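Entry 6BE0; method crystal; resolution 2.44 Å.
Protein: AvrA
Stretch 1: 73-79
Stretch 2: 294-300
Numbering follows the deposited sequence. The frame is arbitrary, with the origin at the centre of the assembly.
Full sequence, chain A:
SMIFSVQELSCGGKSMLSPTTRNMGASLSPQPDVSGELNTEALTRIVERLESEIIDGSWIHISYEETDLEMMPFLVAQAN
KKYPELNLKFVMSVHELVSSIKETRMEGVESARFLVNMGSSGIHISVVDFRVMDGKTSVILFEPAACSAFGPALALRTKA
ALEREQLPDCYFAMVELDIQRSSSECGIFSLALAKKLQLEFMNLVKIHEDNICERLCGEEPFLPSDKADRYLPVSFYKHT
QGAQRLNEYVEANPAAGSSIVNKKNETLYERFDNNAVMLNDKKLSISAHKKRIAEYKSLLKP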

ATOM      1  N   PRO A  73      -1.569  14.842  -1.175  1.00 30.96           N
ATOM      2  CA  PRO A  73      -2.564  15.503  -0.319  1.00 31.16           C
ATOM      3  C   PRO A  73      -3.958  15.520  -0.939  1.00 31.54           C
ATOM      4  O   PRO A  73      -4.947  15.293  -0.241  1.00 31.53           O
ATOM      5  CB  PRO A  73      -2.013  16.924  -0.179  1.00 31.71           C
ATOM      6  CG  PRO A  73      -0.553  16.781  -0.373  1.00 31.56           C
ATOM      7  CD  PRO A  73      -0.386  15.691  -1.389  1.00 31.25           C
ATOM      8  N   PHE A  74      -4.025  15.781  -2.241  1.00 32.02           N
ATOM      9  CA  PHE A  74      -5.294  15.791  -2.956  1.00 32.58           C
ATOM     10  C   PHE A  74      -5.847  14.378  -3.099  1.00 32.32           C
ATOM     11  O   PHE A  74      -7.050  14.155  -2.973  1.00 32.62           O
ATOM     12  CB  PHE A  74      -5.127  16.426  -4.336  1.00 33.38           C
ATOM     13  CG  PHE A  74      -4.487  17.783  -4.303  1.00 33.86           C
ATOM     14  CD1 PHE A  74      -5.214  18.894  -3.916  1.00 34.49           C
ATOM     15  CD2 PHE A  74      -3.162  17.947  -4.665  1.00 33.86           C
ATOM     16  CE1 PHE A  74      -4.630  20.143  -3.886  1.00 35.16           C
ATOM     17  CE2 PHE A  74      -2.573  19.196  -4.636  1.00 34.51           C
ATOM     18  CZ  PHE A  74      -3.310  20.295  -4.247  1.00 35.19           C
ATOM     19  N   LEU A  75      -4.960  13.427  -3.365  1.00 32.00           N
ATOM     20  CA  LEU A  75      -5.359  12.036  -3.543  1.00 32.22           C
ATOM     21  C   LEU A  75      -5.901  11.453  -2.243  1.00 31.57           C
ATOM     22  O   LEU A  75      -6.842  10.659  -2.249  1.00 31.88           O
ATOM     23  CB  LEU A  75      -4.177  11.208  -4.048  1.00 31.72           C
ATOM     24  CG  LEU A  75      -3.712  11.539  -5.469  1.00 32.32           C
ATOM     25  CD1 LEU A  75      -2.428  10.796  -5.815  1.00 32.12           C
ATOM     26  CD2 LEU A  75      -4.802  11.210  -6.479  1.00 33.18           C
ATOM     27  N   VAL A  76      -5.306  11.857  -1.128  1.00 33.43           N
ATOM     28  CA  VAL A  76      -5.755  11.407   0.181  1.00 33.80           C
ATOM     29  C   VAL A  76      -7.096  12.051   0.531  1.00 35.22           C
ATOM     30  O   VAL A  76      -7.999  11.385   1.039  1.00 35.71           O
ATOM     31  CB  VAL A  76      -4.708  11.726   1.268  1.00 32.82           C
ATOM     32  CG1 VAL A  76      -5.277  11.509   2.670  1.00 34.94           C
ATOM     33  CG2 VAL A  76      -3.470  10.868   1.063  1.00 32.46           C
ATOM     34  N   ALA A  77      -7.220  13.347   0.257  1.00 31.58           N
ATOM     35  CA  ALA A  77      -8.477  14.057   0.473  1.00 32.18           C
ATOM     36  C   ALA A  77      -9.593  13.429  -0.360  1.00 32.70           C
ATOM     37  O   ALA A  77     -10.731  13.308   0.090  1.00 33.13           O
ATOM     38  CB  ALA A  77      -8.323  15.528   0.129  1.00 32.61           C
ATOM     39  N   GLN A  78      -9.248  13.030  -1.578  1.00 33.73           N
ATOM     40  CA  GLN A  78     -10.193  12.379  -2.477  1.00 34.42           C
ATOM     41  C   GLN A  78     -10.659  11.040  -1.914  1.00 34.40           C
ATOM     42  O   GLN A  78     -11.848  10.723  -1.937  1.00 35.69           O
ATOM     43  CB  GLN A  78      -9.558  12.179  -3.855  1.00 34.65           C
ATOM     44  CG  GLN A  78     -10.416  11.398  -4.831  1.00 35.54           C
ATOM     45  CD  GLN A  78      -9.889  11.468  -6.250  1.00 38.45           C
ATOM     46  OE1 GLN A  78     -10.395  12.230  -7.076  1.00 37.24           O
ATOM     47  NE2 GLN A  78      -8.865  10.672  -6.543  1.00 38.11           N
ATOM     48  N   ALA A  79      -9.712  10.256  -1.411  1.00 33.71           N
ATOM     49  CA  ALA A  79     -10.013   8.933  -0.881  1.00 33.83           C
ATOM     50  C   ALA A  79     -10.928   9.017   0.337  1.00 34.03           C
ATOM     51  O   ALA A  79     -11.828   8.194   0.508  1.00 34.67           O
ATOM     52  CB  ALA A  79      -8.725   8.204  -0.523  1.00 33.20           C
ATOM     53  N   ALA A 294      -5.903   6.813 -13.357  1.00 33.45           N
ATOM     54  CA  ALA A 294      -7.269   6.828 -12.848  1.00 36.48           C
ATOM     55  C   ALA A 294      -7.387   7.793 -11.675  1.00 35.14           C
ATOM     56  O   ALA A 294      -8.294   8.625 -11.626  1.00 39.47           O
ATOM     57  CB  ALA A 294      -7.696   5.432 -12.428  1.00 37.05           C
ATOM     58  N   GLU A 295      -6.454   7.670 -10.737  1.00 38.19           N
ATOM     59  CA  GLU A 295      -6.430   8.510  -9.547  1.00 34.53           C
ATOM     60  C   GLU A 295      -6.327   9.993  -9.900  1.00 36.28           C
ATOM     61  O   GLU A 295      -7.034  10.823  -9.328  1.00 36.99           O
ATOM     62  CB  GLU A 295      -5.264   8.099  -8.648  1.00 32.35           C
ATOM     63  CG  GLU A 295      -5.480   6.781  -7.915  1.00 34.81           C
ATOM     64  CD  GLU A 295      -6.331   6.932  -6.666  1.00 36.30           C
ATOM     65  OE1 GLU A 295      -7.042   7.952  -6.539  1.00 40.39           O
ATOM     66  OE2 GLU A 295      -6.283   6.030  -5.805  1.00 33.16           O
ATOM     67  N   TYR A 296      -5.451  10.321 -10.845  1.00 33.49           N
ATOM     68  CA  TYR A 296      -5.280  11.705 -11.278  1.00 35.41           C
ATOM     69  C   TYR A 296      -6.536  12.228 -11.971  1.00 37.56           C
ATOM     70  O   TYR A 296      -6.981  13.346 -11.707  1.00 39.66           O
ATOM     71  CB  TYR A 296      -4.084  11.840 -12.225  1.00 38.95           C
ATOM     72  CG  TYR A 296      -2.722  11.717 -11.569  1.00 32.19           C
ATOM     73  CD1 TYR A 296      -2.582  11.233 -10.274  1.00 32.35           C
ATOM     74  CD2 TYR A 296      -1.574  12.099 -12.249  1.00 34.69           C
ATOM     75  CE1 TYR A 296      -1.336  11.125  -9.682  1.00 31.95           C
ATOM     76  CE2 TYR A 296      -0.327  11.996 -11.665  1.00 32.64           C
ATOM     77  CZ  TYR A 296      -0.213  11.509 -10.384  1.00 29.31           C
ATOM     78  OH  TYR A 296       1.031  11.408  -9.807  1.00 28.76           O
ATOM     79  N   LYS A 297      -7.098  11.418 -12.863  1.00 34.87           N
ATOM     80  CA  LYS A 297      -8.277  11.820 -13.622  1.00 37.82           C
ATOM     81  C   LYS A 297      -9.461  12.111 -12.706  1.00 39.38           C
ATOM     82  O   LYS A 297     -10.284  12.976 -13.002  1.00 44.68           O
ATOM     83  CB  LYS A 297      -8.660  10.739 -14.636  1.00 38.79           C
ATOM     84  CG  LYS A 297      -7.814  10.738 -15.901  1.00 38.92           C
ATOM     85  CD  LYS A 297      -8.331   9.719 -16.903  1.00 40.51           C
ATOM     86  CE  LYS A 297      -7.532   9.738 -18.194  1.00 41.22           C
ATOM     87  NZ  LYS A 297      -8.081   8.778 -19.189  1.00 43.24           N
ATOM     88  N   SER A 298      -9.542  11.389 -11.592  1.00 45.84           N
ATOM     89  CA  SER A 298     -10.636  11.574 -10.643  1.00 44.38           C
ATOM     90  C   SER A 298     -10.602  12.968 -10.023  1.00 44.44           C
ATOM     91  O   SER A 298     -11.645  13.533  -9.696  1.00 46.57           O
ATOM     92  CB  SER A 298     -10.578  10.513  -9.541  1.00 40.43           C
ATOM     93  OG  SER A 298     -10.732   9.210 -10.075  1.00 51.08           O
ATOM     94  N   LEU A 299      -9.403  13.519  -9.861  1.00 46.89           N
ATOM     95  CA  LEU A 299      -9.251  14.862  -9.310  1.00 51.75           C
ATOM     96  C   LEU A 299      -9.782  15.911 -10.282  1.00 57.29           C
ATOM     97  O   LEU A 299     -10.218  16.987  -9.871  1.00 59.47           O
ATOM     98  CB  LEU A 299      -7.784  15.149  -8.980  1.00 46.29           C
ATOM     99  CG  LEU A 299      -7.156  14.299  -7.873  1.00 42.18           C
ATOM    100  CD1 LEU A 299      -5.659  14.559  -7.794  1.00 41.72           C
ATOM    101  CD2 LEU A 299      -7.815  14.574  -6.529  1.00 41.36           C
ATOM    102  N   LEU A 300      -9.744  15.591 -11.571  1.00 49.83           N
ATOM    103  CA  LEU A 300     -10.226  16.501 -12.603  1.00 53.01           C
ATOM    104  C   LEU A 300     -11.747  16.452 -12.730  1.00 57.09           C
ATOM    105  O   LEU A 300     -12.372  17.443 -13.104  1.00 61.78           O
ATOM    106  CB  LEU A 300      -9.583  16.170 -13.951  1.00 47.33           C
ATOM    107  CG  LEU A 300      -8.055  16.254 -13.986  1.00 44.15           C
ATOM    108  CD1 LEU A 300      -7.517  15.773 -15.325  1.00 43.24           C
ATOM    109  CD2 LEU A 300      -7.588  17.672 -13.702  1.00 44.36           C
TER
HETATM  110  O   HOH W   1      -7.840   8.998  -4.046  1.00 37.62           O

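The most unusual feature of this contact is how much of its polar chemistry rests on one side-chain amide. NE2 of Gln78 gives two weak hydrogen bonds to Glu295, one to the backbone atom O at 3.3 Å and one to the carboxylate atom OE1, also at 3.3 Å; the first is nearly straight, the second strongly bent. A single water reinforces the link. It accepts from Gln78 NE2 (3.2 Å) and donates to Glu295 OE1 (2.8 Å) and to Leu75 O (2.6 Å). Glu295 is buried, so its carboxylate needs polar partners, and the water and the amide supply them.

The two helices cross at 77°, with their axes 10.2 Å apart at closest approach, and the two stretches bury 329 Å² in all. Gln78 suits its place because its CA-to-CB bond points toward the second helix and its chain, with chi1 and chi2 both t, is long enough to carry the amide across. The other end of that amide is less well served: OE1 lies 3.2 Å from Leu299 N, at too poor an angle for a hydrogen bond, a tight 3.0 Å from Ser298 CB, and 3.2 Å from Ser298 O, a fellow acceptor. Ser298 is small and satisfies its hydroxyl within its own helix, OG donating to Ala294 O at 2.9 Å.

Beside this polar cluster lies an apolar patch. Leu75 and Leu299 both leave their backbones sideways, yet in each the chain, with chi1 m and chi2 t, brings its end nearer the partner helix. The branched end of buried Leu75 suits this place, having no polar group to satisfy: CD2 meets Leu299 CD1 at 3.7 Å, and CD1 lies 4.0 Å from Tyr296 CE1, at the ring edge. Phe74 contributes through its base: CB lies 3.9 Å from Leu299 CD2, while the ring leads away.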